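Local coordinates for CHAD domain (Ricinus communis, PDB 6QV5), which probably binds inorganic polyphosphate through an all-helical CHAD domain and carries a zinc ion in the crystal, at residues A32-C37 with S69-F74; I88-T93 with L144-Y149; S107-I112 with Q269-Y274; L187-R192 with A201-I206. All coordinates share one frame; numbering follows the deposited sequence. Where two conformers were deposited one is given.

Along the chain, contact 1, between helices 26-42 and 54-73, closes before contact 2 opens, contacts 2 and 3 interleave and share helix 82-108, and contact 4 falls within the long span that contact 3 bridges. Contacts 1 and 2 are neighbours, their centres about 18 Å apart, and meet directly where Leu71 CD1 lies 3.8 Å from Ile88 CD1. Contact 3 lies far off, about 37 Å from contact 1 between centres and on the opposite side of the chain's centre. Contact 4 joins the consecutive helices 171-192 and 198-217, about 22 Å from contact 1 between centres. Contacts 1, 2 and 4 thus tie together helices of the CHAD domain, while contact 3 links helix 82-108 to the late helix 265-281.

Contact 1. Residues A32-C37 with S69-F74; sequences AILGNC and SALKLF
Ile33 and Leu34 of helix 26-42 pack against Ala70 and Leu71 near the C-terminal end of helix 54-73 and Phe74 just past it, the two short helical segments running antiparallel at 160° with axes 10.5 Å apart. The close part is at Phe74. Ile33 reaches the ring with two branches: CD1 lies 3.7 Å from Phe74 CZ, and CG2, anti to its own backbone N, meets Phe74 CE2 at 3.8 Å. Both methyls arrive at the ring's edge; Leu73 CD1 of the same segment covers the centre of one face. Ala70 CB sits among three side chains, with Leu34 CD2 at 3.9 Å and Ile33 CG2 at 4.1 Å. Contacts are looser beyond this: Cys37 SG stays 4.3 Å from Ala70 CB, and Leu34 CD2 reaches Leu71 CG at 4.2 Å. The solvent side is marked by Lys72, which is exposed and makes no contact with 32-37. Phe217 covers Ile33 and Cys37, while Trp159 of helix 147-163 touches Leu34 and Leu71 and the Phe74 ring meets Phe30 edge-to-face. Every touching residue is buried and no hydrogen bond joins 32-37 to 69-74: the contact is apolar, with a polar link, Asn36 to Arg66, beside it.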
loop_
_atom_site.group_PDB
_atom_site.type_symbol
_atom_site.label_atom_id
_atom_site.label_comp_id
_atom_site.label_asym_id
_atom_site.label_seq_id
_atom_site.Cartn_x
_atom_site.Cartn_y
_atom_site.Cartn_z
ATOM N N ALA A 32 -19.286 0.223 -5.826
ATOM C CA ALA A 32 -18.706 -1.079 -6.161
ATOM C C ALA A 32 -17.204 -1.094 -5.866
ATOM O O ALA A 32 -16.704 -2.094 -5.353
ATOM C CB ALA A 32 -18.966 -1.420 -7.619
ATOM N N ILE A 33 -16.497 0.023 -6.171
ATOM C CA ILE A 33 -15.058 0.214 -5.938
ATOM C C ILE A 33 -14.778 0.320 -4.432
ATOM O O ILE A 33 -13.931 -0.418 -3.921
ATOM C CB ILE A 33 -14.502 1.428 -6.755
ATOM C CG1 ILE A 33 -14.419 1.090 -8.259
ATOM C CG2 ILE A 33 -13.135 1.916 -6.225
ATOM C CD1 ILE A 33 -14.508 2.272 -9.200
ATOM N N LEU A 34 -15.493 1.228 -3.729
ATOM C CA LEU A 34 -15.330 1.433 -2.287
ATOM C C LEU A 34 -15.793 0.235 -1.464
ATOM O O LEU A 34 -15.180 -0.067 -0.441
ATOM C CB LEU A 34 -16.008 2.725 -1.808
ATOM C CG LEU A 34 -15.349 4.053 -2.203
ATOM C CD1 LEU A 34 -16.189 5.209 -1.743
ATOM C CD2 LEU A 34 -13.949 4.197 -1.602
ATOM N N GLY A 35 -16.846 -0.441 -1.935
ATOM C CA GLY A 35 -17.393 -1.642 -1.310
ATOM C C GLY A 35 -16.415 -2.800 -1.370
ATOM O O GLY A 35 -16.321 -3.580 -0.420
ATOM N N ASN A 36 -15.664 -2.897 -2.485
ATOM C CA ASN A 36 -14.623 -3.899 -2.721
ATOM C C ASN A 36 -13.448 -3.647 -1.764
ATOM O O ASN A 36 -12.861 -4.602 -1.252
ATOM C CB ASN A 36 -14.151 -3.835 -4.179
ATOM C CG ASN A 36 -13.212 -4.943 -4.579
ATOM O OD1 ASN A 36 -12.001 -4.878 -4.349
ATOM N ND2 ASN A 36 -13.753 -5.982 -5.196
ATOM N N CYS A 37 -13.124 -2.357 -1.521
ATOM C CA CYS A 37 -12.060 -1.919 -0.619
ATOM C C CYS A 37 -12.419 -2.223 0.831
ATOM O O CYS A 37 -11.585 -2.764 1.556
ATOM C CB CYS A 37 -11.749 -0.438 -0.817
ATOM S SG CYS A 37 -10.888 -0.060 -2.363
ATOM N N SER A 69 -6.450 5.429 -1.660
ATOM C CA SER A 69 -6.190 5.809 -3.052
ATOM C C SER A 69 -7.498 5.991 -3.830
ATOM O O SER A 69 -7.574 6.873 -4.685
ATOM C CB SER A 69 -5.277 4.795 -3.741
ATOM O OG SER A 69 -5.879 3.515 -3.836
ATOM N N ALA A 70 -8.530 5.177 -3.508
ATOM C CA ALA A 70 -9.862 5.262 -4.119
ATOM C C ALA A 70 -10.553 6.561 -3.697
ATOM O O ALA A 70 -11.200 7.198 -4.523
ATOM C CB ALA A 70 -10.709 4.063 -3.723
ATOM N N LEU A 71 -10.380 6.977 -2.426
ATOM C CA LEU A 71 -10.950 8.225 -1.909
ATOM C C LEU A 71 -10.232 9.448 -2.492
ATOM O O LEU A 71 -10.843 10.511 -2.617
ATOM C CB LEU A 71 -10.922 8.260 -0.370
ATOM C CG LEU A 71 -11.878 7.304 0.348
ATOM C CD1 LEU A 71 -11.354 6.939 1.713
ATOM C CD2 LEU A 71 -13.273 7.889 0.463
ATOM N N LYS A 72 -8.946 9.286 -2.867
ATOM C CA LYS A 72 -8.121 10.338 -3.460
ATOM C C LYS A 72 -8.564 10.653 -4.892
ATOM O O LYS A 72 -8.621 11.828 -5.260
ATOM C CB LYS A 72 -6.633 9.958 -3.412
ATOM C CG LYS A 72 -5.691 11.161 -3.463
ATOM C CD LYS A 72 -4.258 10.811 -3.049
ATOM C CE LYS A 72 -4.016 10.861 -1.553
ATOM N NZ LYS A 72 -4.041 12.251 -1.021
ATOM N N LEU A 73 -8.881 9.615 -5.695
ATOM C CA LEU A 73 -9.343 9.805 -7.073
ATOM C C LEU A 73 -10.797 10.291 -7.129
ATOM O O LEU A 73 -11.142 11.066 -8.022
ATOM C CB LEU A 73 -9.105 8.569 -7.971
ATOM C CG LEU A 73 -9.626 7.208 -7.499
ATOM C CD1 LEU A 73 -10.980 6.892 -8.117
ATOM C CD2 LEU A 73 -8.650 6.110 -7.860
ATOM N N PHE A 74 -11.633 9.860 -6.162
ATOM C CA PHE A 74 -13.041 10.254 -6.052
ATOM C C PHE A 74 -13.230 11.567 -5.266
ATOM O O PHE A 74 -14.369 11.999 -5.100
ATOM C CB PHE A 74 -13.880 9.132 -5.397
ATOM C CG PHE A 74 -14.223 7.928 -6.246
ATOM C CD1 PHE A 74 -14.927 8.072 -7.436
ATOM C CD2 PHE A 74 -13.933 6.642 -5.806
ATOM C CE1 PHE A 74 -15.268 6.957 -8.205
ATOM C CE2 PHE A 74 -14.271 5.527 -6.578
ATOM C CZ PHE A 74 -14.934 5.693 -7.773
#

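Contact 2. Residues I88-T93 with L144-Y149; sequences ISWLGT and LLSPRY
Trp90 and Arg148 lie flat on each other, the indole and guanidinium planes only 10° apart. Arg148 CG is anti to its backbone N (chi1 -164°), and the chain runs on extended across one face of the indole. Its CD stands 3.6 Å from the centroid of the six-membered ring, a CH-pi contact almost on the ring normal, and its CZ lies 3.8 Å from the centroid of the five-membered ring, a cation-pi contact. NH1 comes within 3.3 Å of Trp90 CD1. Arg148 NE also forms a salt bridge with Asp87 OD1, giving the stacked guanidinium a charged partner. Ser146, the N-cap of helix 147-163, brings OG to the indole edge, 3.7 Å from Trp90 CH2; that hydroxyl is bonded to Ala143 O. Deeper in, Leu91 straddles two neighbours: its CD1 is 3.7 Å from Leu144 CD2, the two leucines crossing at about a right angle, and its CD2 lies in the plane of the Tyr149 ring, at its edge, 3.7 Å from CE1. Leu144 CD2 in turn covers the centre of one Tyr149 face, and the phenol OH bonds to Glu45. The contact thus fits helix 82-108 against the turn between helices 122-145 and 147-163, with Met60 and Val64 of helix 54-73 behind the apolar half and Val48 and Ile49 of helix 45-50 beside Leu144.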
loop_
_atom_site.group_PDB
_atom_site.type_symbol
_atom_site.label_atom_id
_atom_site.label_comp_id
_atom_site.label_asym_id
_atom_site.label_seq_id
_atom_site.Cartn_x
_atom_site.Cartn_y
_atom_site.Cartn_z
ATOM N N ILE A 88 -9.029 7.002 9.121
ATOM C CA ILE A 88 -8.426 6.153 8.081
ATOM C C ILE A 88 -6.898 6.217 8.236
ATOM O O ILE A 88 -6.228 5.185 8.154
ATOM C CB ILE A 88 -8.924 6.543 6.654
ATOM C CG1 ILE A 88 -10.397 6.119 6.456
ATOM C CG2 ILE A 88 -8.037 5.947 5.541
ATOM C CD1 ILE A 88 -11.193 6.980 5.487
ATOM N N SER A 89 -6.368 7.430 8.516
ATOM C CA SER A 89 -4.947 7.686 8.754
ATOM C C SER A 89 -4.475 6.979 10.026
ATOM O O SER A 89 -3.362 6.457 10.049
ATOM C CB SER A 89 -4.677 9.185 8.839
ATOM O OG SER A 89 -4.969 9.821 7.606
ATOM N N TRP A 90 -5.341 6.932 11.063
ATOM C CA TRP A 90 -5.085 6.252 12.334
ATOM C C TRP A 90 -5.014 4.735 12.109
ATOM O O TRP A 90 -4.086 4.096 12.602
ATOM C CB TRP A 90 -6.158 6.625 13.380
ATOM C CG TRP A 90 -6.282 5.657 14.521
ATOM C CD1 TRP A 90 -5.451 5.541 15.595
ATOM C CD2 TRP A 90 -7.297 4.657 14.687
ATOM N NE1 TRP A 90 -5.884 4.531 16.423
ATOM C CE2 TRP A 90 -7.015 3.970 15.889
ATOM C CE3 TRP A 90 -8.415 4.267 13.930
ATOM C CZ2 TRP A 90 -7.818 2.924 16.357
ATOM C CZ3 TRP A 90 -9.205 3.227 14.391
ATOM C CH2 TRP A 90 -8.908 2.571 15.594
ATOM N N LEU A 91 -5.983 4.174 11.351
ATOM C CA LEU A 91 -6.060 2.749 11.010
ATOM C C LEU A 91 -4.853 2.314 10.160
ATOM O O LEU A 91 -4.318 1.224 10.374
ATOM C CB LEU A 91 -7.394 2.442 10.296
ATOM C CG LEU A 91 -7.661 0.999 9.830
ATOM C CD1 LEU A 91 -7.713 0.028 10.999
ATOM C CD2 LEU A 91 -8.946 0.918 9.035
ATOM N N GLY A 92 -4.439 3.179 9.231
ATOM C CA GLY A 92 -3.291 2.957 8.360
ATOM C C GLY A 92 -1.981 2.925 9.122
ATOM O O GLY A 92 -1.102 2.121 8.808
ATOM N N THR A 93 -1.856 3.791 10.150
ATOM C CA THR A 93 -0.686 3.894 11.028
ATOM C C THR A 93 -0.604 2.674 11.962
ATOM O O THR A 93 0.489 2.141 12.160
ATOM C CB THR A 93 -0.707 5.246 11.777
ATOM O OG1 THR A 93 -0.745 6.305 10.818
ATOM C CG2 THR A 93 0.494 5.442 12.700
ATOM N N LEU A 144 -8.494 -2.598 16.406
ATOM C CA LEU A 144 -9.617 -3.150 15.650
ATOM C C LEU A 144 -10.803 -3.482 16.549
ATOM O O LEU A 144 -11.945 -3.392 16.098
ATOM C CB LEU A 144 -9.191 -4.385 14.840
ATOM C CG LEU A 144 -8.119 -4.185 13.765
ATOM C CD1 LEU A 144 -7.741 -5.501 13.140
ATOM C CD2 LEU A 144 -8.569 -3.202 12.697
ATOM N N LEU A 145 -10.532 -3.865 17.815
ATOM C CA LEU A 145 -11.549 -4.200 18.817
ATOM C C LEU A 145 -12.146 -2.945 19.461
ATOM O O LEU A 145 -13.203 -3.027 20.092
ATOM C CB LEU A 145 -10.966 -5.124 19.906
ATOM C CG LEU A 145 -10.615 -6.560 19.502
ATOM C CD1 LEU A 145 -9.739 -7.212 20.554
ATOM C CD2 LEU A 145 -11.868 -7.405 19.260
ATOM N N SER A 146 -11.467 -1.791 19.307
ATOM C CA SER A 146 -11.898 -0.505 19.852
ATOM C C SER A 146 -13.130 0.028 19.101
ATOM O O SER A 146 -13.253 -0.236 17.901
ATOM C CB SER A 146 -10.755 0.509 19.796
ATOM O OG SER A 146 -10.521 0.993 18.484
ATOM N N PRO A 147 -14.040 0.795 19.763
ATOM C CA PRO A 147 -15.218 1.317 19.047
ATOM C C PRO A 147 -14.892 2.286 17.906
ATOM O O PRO A 147 -15.727 2.457 17.021
ATOM C CB PRO A 147 -16.046 1.990 20.152
ATOM C CG PRO A 147 -15.526 1.423 21.435
ATOM C CD PRO A 147 -14.069 1.198 21.184
ATOM N N ARG A 148 -13.679 2.888 17.909
ATOM C CA ARG A 148 -13.210 3.824 16.883
ATOM C C ARG A 148 -13.167 3.170 15.492
ATOM O O ARG A 148 -13.529 3.817 14.507
ATOM C CB ARG A 148 -11.831 4.401 17.255
ATOM C CG ARG A 148 -11.463 5.651 16.461
ATOM C CD ARG A 148 -10.060 6.146 16.742
ATOM N NE ARG A 148 -9.711 7.254 15.852
ATOM C CZ ARG A 148 -8.580 7.949 15.916
ATOM N NH1 ARG A 148 -7.668 7.664 16.838
ATOM N NH2 ARG A 148 -8.353 8.938 15.062
ATOM N N TYR A 149 -12.743 1.890 15.420
ATOM C CA TYR A 149 -12.665 1.148 14.162
ATOM C C TYR A 149 -14.043 0.795 13.595
ATOM O O TYR A 149 -14.299 1.069 12.419
ATOM C CB TYR A 149 -11.786 -0.111 14.301
ATOM C CG TYR A 149 -11.835 -1.010 13.083
ATOM C CD1 TYR A 149 -11.210 -0.642 11.895
ATOM C CD2 TYR A 149 -12.549 -2.205 13.103
ATOM C CE1 TYR A 149 -11.275 -1.451 10.763
ATOM C CE2 TYR A 149 -12.621 -3.022 11.977
ATOM C CZ TYR A 149 -11.979 -2.642 10.810
ATOM O OH TYR A 149 -12.049 -3.437 9.694
#

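Contact 3. Residues S107-I112 with Q269-Y274; sequences STLPRI and QFARGY
Ile112 lies over one face of the Tyr274 ring in a CH-pi contact, and these two residues bury the most surface here. Ile112 CG2 stands 3.6 Å from the ring centroid, 11° off the normal, while CG1 touches Tyr274 CD2 at 3.7 Å. Tyr274 CG is anti to its backbone N (chi1 -162°); the two side chains run alongside each other, pointing opposite ways. Apolar contacts at longer range come from Ala271, whose CB is 4.4 Å from Leu109 CD2 and 4.5 Å from Ile112 CD1. No hydrogen bond crosses between the segments; those nearby lie within one of them or go to other parts of the chain. A type I beta turn from Leu109 to Ile112 sets the course of the loop, with Ile112 N bonded to Leu109 O, and Arg111 NE reaches back to Ser107 O at 3.0 Å, tilted 34° from the carbonyl plane. On the partner helix, Arg272 NH1 bonds to Gln269 OE1 at 2.8 Å. The C-terminal part of helix 82-108 and the Leu109-Ile112 turn here meet helix 265-281: Leu122, Leu125 and Val129 of helix 122-145 adjoin the apolar side, and Leu254 of helix 224-260 touches Ala271 and Arg272.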
loop_
_atom_site.group_PDB
_atom_site.type_symbol
_atom_site.label_atom_id
_atom_site.label_comp_id
_atom_site.label_asym_id
_atom_site.label_seq_id
_atom_site.Cartn_x
_atom_site.Cartn_y
_atom_site.Cartn_z
ATOM N N SER A 107 11.630 -10.551 5.821
ATOM C CA SER A 107 12.278 -10.232 4.548
ATOM C C SER A 107 13.610 -9.471 4.650
ATOM O O SER A 107 14.555 -9.836 3.951
ATOM C CB SER A 107 11.308 -9.470 3.645
ATOM O OG SER A 107 11.884 -9.112 2.400
ATOM N N THR A 108 13.680 -8.414 5.478
ATOM C CA THR A 108 14.870 -7.562 5.569
ATOM C C THR A 108 16.014 -8.162 6.406
ATOM O O THR A 108 17.161 -8.085 5.967
ATOM C CB THR A 108 14.506 -6.148 6.030
ATOM O OG1 THR A 108 13.141 -5.878 5.705
ATOM C CG2 THR A 108 15.384 -5.095 5.382
ATOM N N LEU A 109 15.729 -8.731 7.594
ATOM C CA LEU A 109 16.769 -9.334 8.439
ATOM C C LEU A 109 17.320 -10.681 7.916
ATOM O O LEU A 109 18.532 -10.867 8.026
ATOM C CB LEU A 109 16.333 -9.470 9.908
ATOM C CG LEU A 109 16.435 -8.212 10.769
ATOM C CD1 LEU A 109 15.505 -8.298 11.951
ATOM C CD2 LEU A 109 17.859 -7.981 11.257
ATOM N N PRO A 110 16.510 -11.625 7.346
ATOM C CA PRO A 110 17.084 -12.908 6.887
ATOM C C PRO A 110 18.127 -12.834 5.768
ATOM O O PRO A 110 18.918 -13.772 5.638
ATOM C CB PRO A 110 15.854 -13.712 6.446
ATOM C CG PRO A 110 14.712 -13.081 7.149
ATOM C CD PRO A 110 15.044 -11.626 7.155
ATOM N N ARG A 111 18.149 -11.740 4.971
ATOM C CA ARG A 111 19.123 -11.583 3.881
ATOM C C ARG A 111 20.514 -11.114 4.385
ATOM O O ARG A 111 21.436 -10.956 3.577
ATOM C CB ARG A 111 18.583 -10.706 2.727
ATOM C CG ARG A 111 18.120 -9.298 3.100
ATOM C CD ARG A 111 17.497 -8.570 1.916
ATOM N NE ARG A 111 16.221 -9.165 1.507
ATOM C CZ ARG A 111 15.574 -8.871 0.383
ATOM N NH1 ARG A 111 16.071 -7.976 -0.464
ATOM N NH2 ARG A 111 14.424 -9.468 0.097
ATOM N N ILE A 112 20.670 -10.948 5.718
ATOM C CA ILE A 112 21.930 -10.576 6.371
ATOM C C ILE A 112 22.624 -11.879 6.805
ATOM O O ILE A 112 22.070 -12.629 7.615
ATOM C CB ILE A 112 21.711 -9.593 7.566
ATOM C CG1 ILE A 112 20.916 -8.335 7.134
ATOM C CG2 ILE A 112 23.053 -9.212 8.223
ATOM C CD1 ILE A 112 20.231 -7.560 8.269
ATOM N N GLN A 269 23.493 -1.909 15.630
ATOM C CA GLN A 269 24.485 -1.176 14.839
ATOM C C GLN A 269 25.125 -2.040 13.748
ATOM O O GLN A 269 25.416 -1.524 12.669
ATOM C CB GLN A 269 25.548 -0.519 15.739
ATOM C CG GLN A 269 25.049 0.700 16.521
ATOM C CD GLN A 269 24.892 1.934 15.666
ATOM O OE1 GLN A 269 23.848 2.164 15.048
ATOM N NE2 GLN A 269 25.926 2.761 15.621
ATOM N N PHE A 270 25.296 -3.357 14.015
ATOM C CA PHE A 270 25.833 -4.326 13.057
ATOM C C PHE A 270 24.855 -4.501 11.895
ATOM O O PHE A 270 25.277 -4.494 10.737
ATOM C CB PHE A 270 26.132 -5.681 13.735
ATOM C CG PHE A 270 26.806 -6.690 12.831
ATOM C CD1 PHE A 270 28.189 -6.723 12.710
ATOM C CD2 PHE A 270 26.055 -7.600 12.095
ATOM C CE1 PHE A 270 28.812 -7.646 11.863
ATOM C CE2 PHE A 270 26.677 -8.517 11.242
ATOM C CZ PHE A 270 28.050 -8.536 11.135
ATOM N N ALA A 271 23.551 -4.651 12.213
ATOM C CA ALA A 271 22.471 -4.800 11.241
ATOM C C ALA A 271 22.294 -3.506 10.446
ATOM O O ALA A 271 22.137 -3.564 9.228
ATOM C CB ALA A 271 21.176 -5.168 11.948
ATOM N N ARG A 272 22.361 -2.343 11.133
ATOM C CA ARG A 272 22.232 -1.012 10.534
ATOM C C ARG A 272 23.376 -0.711 9.571
ATOM O O ARG A 272 23.141 -0.120 8.519
ATOM C CB ARG A 272 22.122 0.078 11.611
ATOM C CG ARG A 272 20.735 0.171 12.239
ATOM C CD ARG A 272 20.558 1.411 13.096
ATOM N NE ARG A 272 20.449 2.628 12.286
ATOM C CZ ARG A 272 21.365 3.591 12.248
ATOM N NH1 ARG A 272 22.466 3.501 12.984
ATOM N NH2 ARG A 272 21.184 4.654 11.477
ATOM N N GLY A 273 24.587 -1.142 9.931
ATOM C CA GLY A 273 25.781 -0.989 9.109
ATOM C C GLY A 273 25.672 -1.789 7.827
ATOM O O GLY A 273 25.970 -1.272 6.747
ATOM N N TYR A 274 25.184 -3.045 7.946
ATOM C CA TYR A 274 24.961 -3.982 6.841
ATOM C C TYR A 274 23.903 -3.459 5.868
ATOM O O TYR A 274 24.098 -3.548 4.655
ATOM C CB TYR A 274 24.549 -5.367 7.385
ATOM C CG TYR A 274 24.699 -6.503 6.393
ATOM C CD1 TYR A 274 25.793 -7.364 6.450
ATOM C CD2 TYR A 274 23.726 -6.748 5.426
ATOM C CE1 TYR A 274 25.927 -8.423 5.551
ATOM C CE2 TYR A 274 23.855 -7.798 4.518
ATOM C CZ TYR A 274 24.956 -8.633 4.585
ATOM O OH TYR A 274 25.084 -9.670 3.693
#

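Contact 4. Residues L187-R192 with A201-I206; sequences LKRAAR and AHRTRI
Arg189 leaves its helix with CG anti to the carbonyl carbon (chi1 -76°); the chain is extended from CG to NE, and NH1 meets Arg203 O of helix 198-217. There NH1 donates to that oxygen at 3.1 Å. The bond is bent, with an N-H...acceptor angle of 144°, and its donor is tilted out of the carbonyl plane. The aliphatic part of Arg203 lies over one face of the same guanidinium, CG 4.1 Å above its centre, and the two side chains cross at about a right angle. Arg203 bends at chi3, and its NE bonds to Ala199 O on its own helix. The two NE atoms stay 5.5 Å apart, so the like charges are close without touching. Ile206 CD1 meets Arg189 NH1 at the guanidinium edge, 3.5 Å away. On the other flank, Thr204 OG1 comes within 3.1 Å of Arg189 O, but its hydrogen bond is to Ser200 O, and its CG2 faces Ala190, 4.2 Å from CB. Leu241 of helix 224-260 also packs against Thr204. The small Ala190 and Thr204 accompany a close approach of the helices, whose segment axes are 8.6 Å apart. With an angle of 155° between segments only nine residues apart in sequence, helices 171-192 and 198-217 form an antiparallel helical hairpin, part of the all-helical CHAD fold.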
loop_
_atom_site.group_PDB
_atom_site.type_symbol
_atom_site.label_atom_id
_atom_site.label_comp_id
_atom_site.label_asym_id
_atom_site.label_seq_id
_atom_site.Cartn_x
_atom_site.Cartn_y
_atom_site.Cartn_z
ATOM N N LEU A 187 4.648 9.200 -15.484
ATOM C CA LEU A 187 5.687 9.512 -16.466
ATOM C C LEU A 187 6.496 10.754 -16.090
ATOM O O LEU A 187 7.713 10.756 -16.277
ATOM C CB LEU A 187 5.072 9.653 -17.870
ATOM C CG LEU A 187 5.326 8.503 -18.857
ATOM C CD1 LEU A 187 4.640 7.211 -18.417
ATOM C CD2 LEU A 187 4.850 8.873 -20.248
ATOM N N LYS A 188 5.826 11.793 -15.540
ATOM C CA LYS A 188 6.454 13.043 -15.099
ATOM C C LYS A 188 7.389 12.782 -13.913
ATOM O O LYS A 188 8.521 13.265 -13.916
ATOM C CB LYS A 188 5.383 14.080 -14.714
ATOM C CG LYS A 188 5.884 15.524 -14.672
ATOM C CD LYS A 188 5.076 16.395 -13.704
ATOM C CE LYS A 188 3.760 16.887 -14.268
ATOM N NZ LYS A 188 2.994 17.679 -13.270
ATOM N N ARG A 189 6.914 12.006 -12.916
ATOM C CA ARG A 189 7.673 11.646 -11.716
ATOM C C ARG A 189 8.842 10.712 -12.024
ATOM O O ARG A 189 9.874 10.806 -11.364
ATOM C CB ARG A 189 6.757 11.059 -10.634
ATOM C CG ARG A 189 5.927 12.118 -9.923
ATOM C CD ARG A 189 4.829 11.505 -9.085
ATOM N NE ARG A 189 4.070 12.528 -8.366
ATOM C CZ ARG A 189 3.271 12.286 -7.332
ATOM N NH1 ARG A 189 3.116 11.048 -6.878
ATOM N NH2 ARG A 189 2.622 13.280 -6.741
ATOM N N ALA A 190 8.691 9.834 -13.037
ATOM C CA ALA A 190 9.742 8.909 -13.473
ATOM C C ALA A 190 10.850 9.653 -14.234
ATOM O O ALA A 190 11.997 9.205 -14.229
ATOM C CB ALA A 190 9.148 7.812 -14.341
ATOM N N ALA A 191 10.501 10.791 -14.874
ATOM C CA ALA A 191 11.426 11.649 -15.621
ATOM C C ALA A 191 12.153 12.625 -14.685
ATOM O O ALA A 191 13.360 12.825 -14.834
ATOM C CB ALA A 191 10.678 12.413 -16.703
ATOM N N ARG A 192 11.419 13.214 -13.711
ATOM C CA ARG A 192 11.945 14.150 -12.708
ATOM C C ARG A 192 12.842 13.440 -11.680
ATOM O O ARG A 192 13.621 14.097 -10.986
ATOM C CB ARG A 192 10.790 14.885 -12.000
ATOM C CG ARG A 192 10.573 16.326 -12.463
ATOM C CD ARG A 192 9.699 16.440 -13.702
ATOM N NE ARG A 192 9.265 17.820 -13.928
ATOM C CZ ARG A 192 8.685 18.261 -15.041
ATOM N NH1 ARG A 192 8.469 17.434 -16.058
ATOM N NH2 ARG A 192 8.325 19.532 -15.150
ATOM N N ALA A 201 12.099 9.303 -5.638
ATOM C CA ALA A 201 11.926 7.847 -5.697
ATOM C C ALA A 201 10.615 7.403 -5.040
ATOM O O ALA A 201 9.965 6.485 -5.543
ATOM C CB ALA A 201 13.107 7.147 -5.044
ATOM N N HIS A 202 10.229 8.065 -3.925
ATOM C CA HIS A 202 8.993 7.806 -3.181
ATOM C C HIS A 202 7.773 8.237 -4.006
ATOM O O HIS A 202 6.769 7.522 -4.018
ATOM C CB HIS A 202 9.029 8.508 -1.807
ATOM C CG HIS A 202 7.688 8.708 -1.169
ATOM N ND1 HIS A 202 7.017 7.665 -0.556
ATOM C CD2 HIS A 202 6.937 9.829 -1.073
ATOM C CE1 HIS A 202 5.883 8.182 -0.111
ATOM N NE2 HIS A 202 5.789 9.480 -0.400
ATOM N N ARG A 203 7.873 9.398 -4.694
ATOM C CA ARG A 203 6.821 9.951 -5.555
ATOM C C ARG A 203 6.510 9.023 -6.731
ATOM O O ARG A 203 5.341 8.856 -7.076
ATOM C CB ARG A 203 7.202 11.350 -6.060
ATOM C CG ARG A 203 6.745 12.474 -5.140
ATOM C CD ARG A 203 7.045 13.841 -5.727
ATOM N NE ARG A 203 8.456 14.204 -5.582
ATOM C CZ ARG A 203 9.045 15.213 -6.215
ATOM N NH1 ARG A 203 8.354 15.973 -7.058
ATOM N NH2 ARG A 203 10.331 15.468 -6.017
ATOM N N THR A 204 7.555 8.405 -7.323
ATOM C CA THR A 204 7.437 7.462 -8.438
ATOM C C THR A 204 6.759 6.167 -7.961
ATOM O O THR A 204 5.857 5.678 -8.647
ATOM C CB THR A 204 8.814 7.230 -9.098
ATOM O OG1 THR A 204 9.400 8.494 -9.418
ATOM C CG2 THR A 204 8.731 6.376 -10.363
ATOM N N ARG A 205 7.189 5.641 -6.780
ATOM C CA ARG A 205 6.666 4.425 -6.156
ATOM C C ARG A 205 5.160 4.545 -5.850
ATOM O O ARG A 205 4.411 3.590 -6.067
ATOM C CB ARG A 205 7.478 4.121 -4.882
ATOM C CG ARG A 205 7.177 2.784 -4.206
ATOM C CD ARG A 205 8.201 2.434 -3.132
ATOM N NE ARG A 205 8.375 3.497 -2.136
ATOM C CZ ARG A 205 7.665 3.609 -1.018
ATOM N NH1 ARG A 205 6.721 2.721 -0.730
ATOM N NH2 ARG A 205 7.894 4.609 -0.178
ATOM N N ILE A 206 4.726 5.717 -5.335
ATOM C CA ILE A 206 3.314 5.938 -4.993
ATOM C C ILE A 206 2.473 6.156 -6.264
ATOM O O ILE A 206 1.323 5.718 -6.302
ATOM C CB ILE A 206 3.060 7.014 -3.895
ATOM C CG1 ILE A 206 3.506 8.430 -4.326
ATOM C CG2 ILE A 206 3.693 6.599 -2.558
ATOM C CD1 ILE A 206 2.615 9.564 -3.798
#